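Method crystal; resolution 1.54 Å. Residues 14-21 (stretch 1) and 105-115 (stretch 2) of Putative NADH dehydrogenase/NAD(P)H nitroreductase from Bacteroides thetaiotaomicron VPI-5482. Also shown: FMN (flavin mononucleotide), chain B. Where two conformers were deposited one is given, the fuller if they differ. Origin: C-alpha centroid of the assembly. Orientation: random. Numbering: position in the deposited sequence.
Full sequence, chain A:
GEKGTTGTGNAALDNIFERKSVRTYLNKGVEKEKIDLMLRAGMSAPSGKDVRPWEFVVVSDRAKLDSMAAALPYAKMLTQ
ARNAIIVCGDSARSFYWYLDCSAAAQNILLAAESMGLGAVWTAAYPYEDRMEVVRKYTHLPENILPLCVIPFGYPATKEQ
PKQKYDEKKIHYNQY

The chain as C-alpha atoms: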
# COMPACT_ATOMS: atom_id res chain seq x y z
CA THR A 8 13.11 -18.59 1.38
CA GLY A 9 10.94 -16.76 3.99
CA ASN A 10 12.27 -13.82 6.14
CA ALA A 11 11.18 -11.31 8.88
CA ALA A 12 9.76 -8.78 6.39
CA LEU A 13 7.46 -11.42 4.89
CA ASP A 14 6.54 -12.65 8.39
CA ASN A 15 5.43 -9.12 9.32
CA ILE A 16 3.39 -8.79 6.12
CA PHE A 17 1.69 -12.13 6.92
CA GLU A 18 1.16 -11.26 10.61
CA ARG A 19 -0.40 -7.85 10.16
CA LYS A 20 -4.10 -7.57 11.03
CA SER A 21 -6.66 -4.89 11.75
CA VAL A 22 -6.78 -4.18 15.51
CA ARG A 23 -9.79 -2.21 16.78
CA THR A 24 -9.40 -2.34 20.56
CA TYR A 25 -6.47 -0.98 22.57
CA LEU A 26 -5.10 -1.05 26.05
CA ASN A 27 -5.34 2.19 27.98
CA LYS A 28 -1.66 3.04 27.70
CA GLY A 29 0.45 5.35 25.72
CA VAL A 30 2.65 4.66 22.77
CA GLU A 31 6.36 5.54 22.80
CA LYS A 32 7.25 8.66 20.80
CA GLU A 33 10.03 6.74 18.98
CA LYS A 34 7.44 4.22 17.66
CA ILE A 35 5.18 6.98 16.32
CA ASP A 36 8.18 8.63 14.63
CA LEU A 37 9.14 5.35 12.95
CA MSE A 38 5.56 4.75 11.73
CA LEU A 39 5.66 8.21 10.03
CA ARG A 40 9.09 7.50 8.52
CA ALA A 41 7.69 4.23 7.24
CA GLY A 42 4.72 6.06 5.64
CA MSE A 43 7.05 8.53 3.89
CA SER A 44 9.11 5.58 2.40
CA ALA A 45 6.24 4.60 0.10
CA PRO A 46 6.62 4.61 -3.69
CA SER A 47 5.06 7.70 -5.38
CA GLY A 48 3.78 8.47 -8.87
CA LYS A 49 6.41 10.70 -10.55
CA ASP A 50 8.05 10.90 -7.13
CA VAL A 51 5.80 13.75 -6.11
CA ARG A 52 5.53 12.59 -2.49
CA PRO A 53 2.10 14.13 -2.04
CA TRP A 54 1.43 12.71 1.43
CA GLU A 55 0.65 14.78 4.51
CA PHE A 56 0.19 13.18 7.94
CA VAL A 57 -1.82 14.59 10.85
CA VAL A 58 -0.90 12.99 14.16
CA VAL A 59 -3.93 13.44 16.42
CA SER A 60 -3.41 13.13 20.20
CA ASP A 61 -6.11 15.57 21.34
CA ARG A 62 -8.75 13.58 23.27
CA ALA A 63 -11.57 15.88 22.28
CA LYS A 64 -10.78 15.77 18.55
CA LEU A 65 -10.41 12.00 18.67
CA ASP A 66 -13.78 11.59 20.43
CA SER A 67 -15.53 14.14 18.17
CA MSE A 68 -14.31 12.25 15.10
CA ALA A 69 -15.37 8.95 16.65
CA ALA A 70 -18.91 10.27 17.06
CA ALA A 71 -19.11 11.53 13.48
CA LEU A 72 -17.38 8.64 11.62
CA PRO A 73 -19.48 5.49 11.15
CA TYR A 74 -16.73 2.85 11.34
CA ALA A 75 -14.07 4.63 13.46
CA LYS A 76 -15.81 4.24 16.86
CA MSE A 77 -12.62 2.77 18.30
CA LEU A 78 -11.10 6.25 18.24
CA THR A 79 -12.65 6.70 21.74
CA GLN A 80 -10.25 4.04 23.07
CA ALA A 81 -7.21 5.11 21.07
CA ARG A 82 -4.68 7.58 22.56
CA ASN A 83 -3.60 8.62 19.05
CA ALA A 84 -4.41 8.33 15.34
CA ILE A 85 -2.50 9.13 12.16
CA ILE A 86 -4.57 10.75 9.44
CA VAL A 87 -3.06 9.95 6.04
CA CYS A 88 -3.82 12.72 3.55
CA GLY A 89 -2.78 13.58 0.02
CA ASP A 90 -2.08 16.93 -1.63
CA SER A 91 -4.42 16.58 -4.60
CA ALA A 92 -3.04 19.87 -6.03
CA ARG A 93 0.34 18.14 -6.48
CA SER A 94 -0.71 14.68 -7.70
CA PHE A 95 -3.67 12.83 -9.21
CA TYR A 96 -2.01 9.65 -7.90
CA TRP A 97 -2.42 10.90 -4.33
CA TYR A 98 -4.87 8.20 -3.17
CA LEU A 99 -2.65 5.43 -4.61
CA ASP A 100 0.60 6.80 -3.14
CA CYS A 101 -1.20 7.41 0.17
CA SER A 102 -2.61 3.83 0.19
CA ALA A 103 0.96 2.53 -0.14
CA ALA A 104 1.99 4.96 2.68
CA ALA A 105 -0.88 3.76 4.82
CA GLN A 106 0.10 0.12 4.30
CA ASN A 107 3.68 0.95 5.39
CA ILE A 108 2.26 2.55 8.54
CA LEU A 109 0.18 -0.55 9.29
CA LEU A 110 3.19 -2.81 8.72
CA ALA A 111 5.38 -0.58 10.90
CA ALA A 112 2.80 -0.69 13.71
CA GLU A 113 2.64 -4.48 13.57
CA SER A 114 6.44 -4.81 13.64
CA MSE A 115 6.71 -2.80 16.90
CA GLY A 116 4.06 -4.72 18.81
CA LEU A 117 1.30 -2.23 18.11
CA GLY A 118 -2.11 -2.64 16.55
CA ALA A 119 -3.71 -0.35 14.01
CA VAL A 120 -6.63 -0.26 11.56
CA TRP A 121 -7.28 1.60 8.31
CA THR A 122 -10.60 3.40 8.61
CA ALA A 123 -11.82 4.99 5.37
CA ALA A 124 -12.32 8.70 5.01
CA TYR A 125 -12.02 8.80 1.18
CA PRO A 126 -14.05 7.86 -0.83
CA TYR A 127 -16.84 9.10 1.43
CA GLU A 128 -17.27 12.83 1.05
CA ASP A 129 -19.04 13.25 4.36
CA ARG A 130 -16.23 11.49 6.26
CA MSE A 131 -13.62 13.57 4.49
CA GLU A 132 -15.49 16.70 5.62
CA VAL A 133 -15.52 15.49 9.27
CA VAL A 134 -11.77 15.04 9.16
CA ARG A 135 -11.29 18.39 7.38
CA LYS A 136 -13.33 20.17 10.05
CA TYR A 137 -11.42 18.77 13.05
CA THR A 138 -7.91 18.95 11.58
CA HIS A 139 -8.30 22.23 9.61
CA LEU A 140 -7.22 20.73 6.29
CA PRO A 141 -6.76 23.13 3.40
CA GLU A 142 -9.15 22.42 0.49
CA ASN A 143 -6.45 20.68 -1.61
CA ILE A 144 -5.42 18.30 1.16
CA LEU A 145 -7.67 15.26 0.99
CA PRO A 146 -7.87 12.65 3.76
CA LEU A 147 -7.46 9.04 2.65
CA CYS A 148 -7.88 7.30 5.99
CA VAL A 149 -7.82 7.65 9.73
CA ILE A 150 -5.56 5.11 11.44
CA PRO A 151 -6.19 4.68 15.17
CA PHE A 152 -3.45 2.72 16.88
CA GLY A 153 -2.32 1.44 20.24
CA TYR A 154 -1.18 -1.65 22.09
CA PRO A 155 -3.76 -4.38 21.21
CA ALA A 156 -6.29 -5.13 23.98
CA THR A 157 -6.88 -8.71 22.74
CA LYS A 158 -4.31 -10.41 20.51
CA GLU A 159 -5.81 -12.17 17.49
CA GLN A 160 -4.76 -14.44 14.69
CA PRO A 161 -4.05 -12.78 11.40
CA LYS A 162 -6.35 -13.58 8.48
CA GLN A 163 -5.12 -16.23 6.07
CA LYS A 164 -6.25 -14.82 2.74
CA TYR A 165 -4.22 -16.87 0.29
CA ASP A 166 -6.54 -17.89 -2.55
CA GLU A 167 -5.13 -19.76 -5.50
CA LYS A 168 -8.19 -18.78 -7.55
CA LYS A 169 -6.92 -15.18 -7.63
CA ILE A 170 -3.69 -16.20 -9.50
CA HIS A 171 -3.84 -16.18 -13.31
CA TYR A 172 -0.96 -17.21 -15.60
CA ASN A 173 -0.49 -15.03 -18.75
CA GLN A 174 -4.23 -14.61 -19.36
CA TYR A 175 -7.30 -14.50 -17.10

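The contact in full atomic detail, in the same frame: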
# COMPACT_ATOMS: atom_id res chain seq x y z
N ASP A 14 7.30 -12.27 7.20
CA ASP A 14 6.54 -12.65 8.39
C ASP A 14 5.65 -11.52 8.86
O ASP A 14 4.50 -11.73 9.24
CB ASP A 14 7.48 -13.06 9.52
CG ASP A 14 8.16 -14.44 9.26
OD1 ASP A 14 7.71 -15.20 8.39
OD2 ASP A 14 9.17 -14.69 9.93
N ASN A 15 6.19 -10.31 8.84
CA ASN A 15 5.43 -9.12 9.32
C ASN A 15 4.24 -8.84 8.39
O ASN A 15 3.15 -8.51 8.82
CB ASN A 15 6.39 -7.93 9.43
CG ASN A 15 5.70 -6.61 9.74
OD1 ASN A 15 5.60 -5.76 8.87
ND2 ASN A 15 5.24 -6.47 10.95
N ILE A 16 4.47 -8.95 7.08
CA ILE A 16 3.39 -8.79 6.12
C ILE A 16 2.27 -9.83 6.38
O ILE A 16 1.06 -9.51 6.31
CB ILE A 16 3.92 -8.93 4.67
CG1 ILE A 16 4.70 -7.66 4.27
CG2 ILE A 16 2.77 -9.22 3.67
CD1 ILE A 16 5.64 -7.81 3.03
N PHE A 17 2.66 -11.06 6.66
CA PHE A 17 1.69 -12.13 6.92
C PHE A 17 0.98 -12.00 8.28
O PHE A 17 -0.17 -12.42 8.41
CB PHE A 17 2.34 -13.51 6.80
CG PHE A 17 2.97 -13.81 5.45
CD1 PHE A 17 2.50 -13.26 4.27
CD2 PHE A 17 4.07 -14.64 5.38
CE1 PHE A 17 3.14 -13.57 3.04
CE2 PHE A 17 4.68 -14.96 4.18
CZ PHE A 17 4.20 -14.38 3.00
N GLU A 18 1.64 -11.37 9.23
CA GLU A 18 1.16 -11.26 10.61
C GLU A 18 0.22 -10.08 10.81
O GLU A 18 -0.64 -10.08 11.71
CB GLU A 18 2.34 -11.13 11.56
CG GLU A 18 1.99 -10.97 13.03
CD GLU A 18 1.15 -12.11 13.59
OE1 GLU A 18 1.30 -13.28 13.15
OE2 GLU A 18 0.34 -11.81 14.51
N ARG A 19 0.37 -9.05 9.98
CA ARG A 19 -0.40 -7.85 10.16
C ARG A 19 -1.92 -8.16 10.14
O ARG A 19 -2.40 -8.97 9.33
CB ARG A 19 -0.08 -6.83 9.05
CG ARG A 19 -0.82 -5.52 9.10
CD ARG A 19 -1.21 -4.92 7.73
NE ARG A 19 -2.01 -5.89 6.97
CZ ARG A 19 -3.31 -6.14 7.19
NH1 ARG A 19 -4.03 -5.41 8.05
NH2 ARG A 19 -3.89 -7.12 6.50
N LYS A 20 -2.63 -7.53 11.05
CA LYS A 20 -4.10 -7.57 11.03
C LYS A 20 -4.68 -6.29 11.55
O LYS A 20 -3.95 -5.50 12.18
CB LYS A 20 -4.65 -8.78 11.80
CG LYS A 20 -4.78 -8.65 13.33
CD LYS A 20 -3.45 -8.47 14.02
CE LYS A 20 -2.60 -9.73 14.13
NZ LYS A 20 -1.18 -9.48 14.62
N SER A 21 -5.96 -6.08 11.27
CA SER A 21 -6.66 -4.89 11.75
C SER A 21 -6.94 -5.07 13.24
O SER A 21 -7.54 -6.09 13.67
CB SER A 21 -7.95 -4.67 10.99
OG SER A 21 -7.71 -4.21 9.64
N ALA A 105 -0.09 4.29 3.74
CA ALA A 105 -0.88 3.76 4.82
C ALA A 105 -0.49 2.32 5.12
O ALA A 105 -0.42 1.94 6.29
CB ALA A 105 -2.38 3.87 4.49
N GLN A 106 -0.24 1.53 4.08
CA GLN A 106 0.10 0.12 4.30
C GLN A 106 1.46 0.04 5.00
O GLN A 106 1.66 -0.79 5.90
CB GLN A 106 0.16 -0.67 2.98
CG GLN A 106 0.61 -2.13 3.10
CD GLN A 106 -0.27 -2.98 3.96
OE1 GLN A 106 -1.32 -2.52 4.45
NE2 GLN A 106 0.13 -4.25 4.15
N ASN A 107 2.42 0.89 4.63
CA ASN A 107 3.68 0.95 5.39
C ASN A 107 3.47 1.28 6.87
O ASN A 107 4.14 0.72 7.73
CB ASN A 107 4.62 1.96 4.78
CG ASN A 107 5.37 1.43 3.59
OD1 ASN A 107 5.26 0.25 3.21
ND2 ASN A 107 6.18 2.31 2.98
N ILE A 108 2.56 2.19 7.15
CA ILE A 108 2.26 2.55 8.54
C ILE A 108 1.70 1.35 9.28
O ILE A 108 2.08 1.06 10.44
CB ILE A 108 1.29 3.76 8.63
CG1 ILE A 108 2.04 5.03 8.13
CG2 ILE A 108 0.70 3.93 10.08
CD1 ILE A 108 1.21 6.27 7.90
N LEU A 109 0.76 0.66 8.64
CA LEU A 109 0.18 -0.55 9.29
C LEU A 109 1.22 -1.63 9.55
O LEU A 109 1.26 -2.23 10.63
CB LEU A 109 -0.94 -1.12 8.42
CG LEU A 109 -2.17 -0.24 8.14
CD1 LEU A 109 -3.18 -0.98 7.17
CD2 LEU A 109 -2.86 0.20 9.44
N LEU A 110 2.13 -1.82 8.60
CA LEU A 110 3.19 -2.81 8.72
C LEU A 110 4.16 -2.40 9.83
O LEU A 110 4.56 -3.22 10.68
CB LEU A 110 3.88 -3.04 7.38
CG LEU A 110 3.08 -3.75 6.33
CD1 LEU A 110 3.88 -3.75 5.00
CD2 LEU A 110 2.82 -5.15 6.76
N ALA A 111 4.51 -1.11 9.88
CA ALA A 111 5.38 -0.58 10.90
C ALA A 111 4.79 -0.80 12.29
O ALA A 111 5.48 -1.28 13.21
CB ALA A 111 5.65 0.96 10.63
N ALA A 112 3.51 -0.47 12.45
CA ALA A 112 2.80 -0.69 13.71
C ALA A 112 2.91 -2.16 14.16
O ALA A 112 3.32 -2.44 15.29
CB ALA A 112 1.33 -0.23 13.58
N GLU A 113 2.58 -3.07 13.26
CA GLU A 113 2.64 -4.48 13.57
C GLU A 113 4.03 -4.91 14.04
O GLU A 113 4.18 -5.69 15.00
CB GLU A 113 2.22 -5.30 12.37
CG GLU A 113 2.21 -6.83 12.59
CD GLU A 113 1.11 -7.31 13.51
OE1 GLU A 113 -0.02 -6.88 13.32
OE2 GLU A 113 1.41 -8.09 14.40
N SER A 114 5.05 -4.40 13.36
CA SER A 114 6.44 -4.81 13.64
C SER A 114 6.98 -4.37 15.01
O SER A 114 7.96 -4.89 15.47
CB SER A 114 7.42 -4.26 12.56
OG SER A 114 7.66 -2.85 12.69
N MSE A 115 6.32 -3.39 15.62
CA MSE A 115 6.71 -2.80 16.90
C MSE A 115 5.69 -3.14 18.00
O MSE A 115 5.62 -2.49 19.03
CB MSE A 115 6.86 -1.28 16.76
CG MSE A 115 8.03 -0.92 15.79
SE MSE A 115 8.37 0.95 15.70
CE MSE A 115 6.94 1.44 14.57
N1 FMN B . -11.93 -1.11 9.12
C2 FMN B . -12.74 -0.39 9.95
O2 FMN B . -12.91 -0.79 11.12
N3 FMN B . -13.39 0.75 9.50
C4 FMN B . -13.25 1.22 8.21
O4 FMN B . -13.85 2.28 7.84
C4A FMN B . -12.42 0.48 7.36
N5 FMN B . -12.25 0.87 6.04
C5A FMN B . -11.30 0.27 5.26
C6 FMN B . -11.03 0.79 3.99
C7 FMN B . -10.03 0.22 3.22
C7M FMN B . -9.69 0.75 1.82
C8 FMN B . -9.30 -0.86 3.68
C8M FMN B . -8.22 -1.44 2.80
C9 FMN B . -9.57 -1.38 4.93
C9A FMN B . -10.57 -0.82 5.74
N10 FMN B . -10.89 -1.34 6.99
C10 FMN B . -11.75 -0.67 7.81
C1' FMN B . -10.16 -2.53 7.51
C2' FMN B . -10.70 -3.81 6.87
O2' FMN B . -11.99 -4.14 7.39
C3' FMN B . -9.70 -4.98 7.04
O3' FMN B . -8.49 -4.70 6.33
C4' FMN B . -10.27 -6.32 6.50
O4' FMN B . -11.37 -6.73 7.33
C5' FMN B . -9.22 -7.43 6.43
O5' FMN B . -8.76 -7.63 7.77
P FMN B . -7.18 -7.46 8.15
O1P FMN B . -6.79 -5.99 7.94
O2P FMN B . -7.23 -7.87 9.64
O3P FMN B . -6.34 -8.39 7.30
O HOH W 1 -0.31 -7.36 5.14
O HOH W 2 1.82 -10.13 16.31

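Two carboxylates crowd together at this contact, Glu18 OE2 lying 3.9 Å from Glu113 OE2, and one ammonium group reconciles them. Lys20 NZ forms salt bridges with Glu18 OE2 at 2.8 Å and Glu113 OE2 at 2.9 Å, while a water lies within hydrogen-bonding distance of both oxygens. Although the CA-to-CB bond of Lys20 points away from the other stretch, its long, flexible chain folds back to bring the charge within reach of both acids.

The helical segments 14-18 and 105-114, each continuing a helix begun earlier, cross nearly at right angles (100°), their axes 9.3 Å apart at closest approach. The short side chain of Asn15 ends in an amide, whose ND2 can donate a weak hydrogen bond to Leu110 O (3.3 Å), a carbonyl that also accepts the helical bond from Ser114 N. Deeper in, Leu110 supplies the apolar filling: its CD2 lies 4.0 Å from Ile16 CG1.

Arg19, the first residue to leave helical geometry, joins contact to cofactor. Its aliphatic part packs on the second helix, CD lying 3.9 Å from Leu109 CB, whereas its guanidinium binds the FMN phosphate through NH1 to O1P (2.8 Å) and NH2 to O3P (2.9 Å). Arg19 NE donates to a second water (2.9 Å), which Gln106 NE2 also approaches through a weak hydrogen bond (3.3 Å).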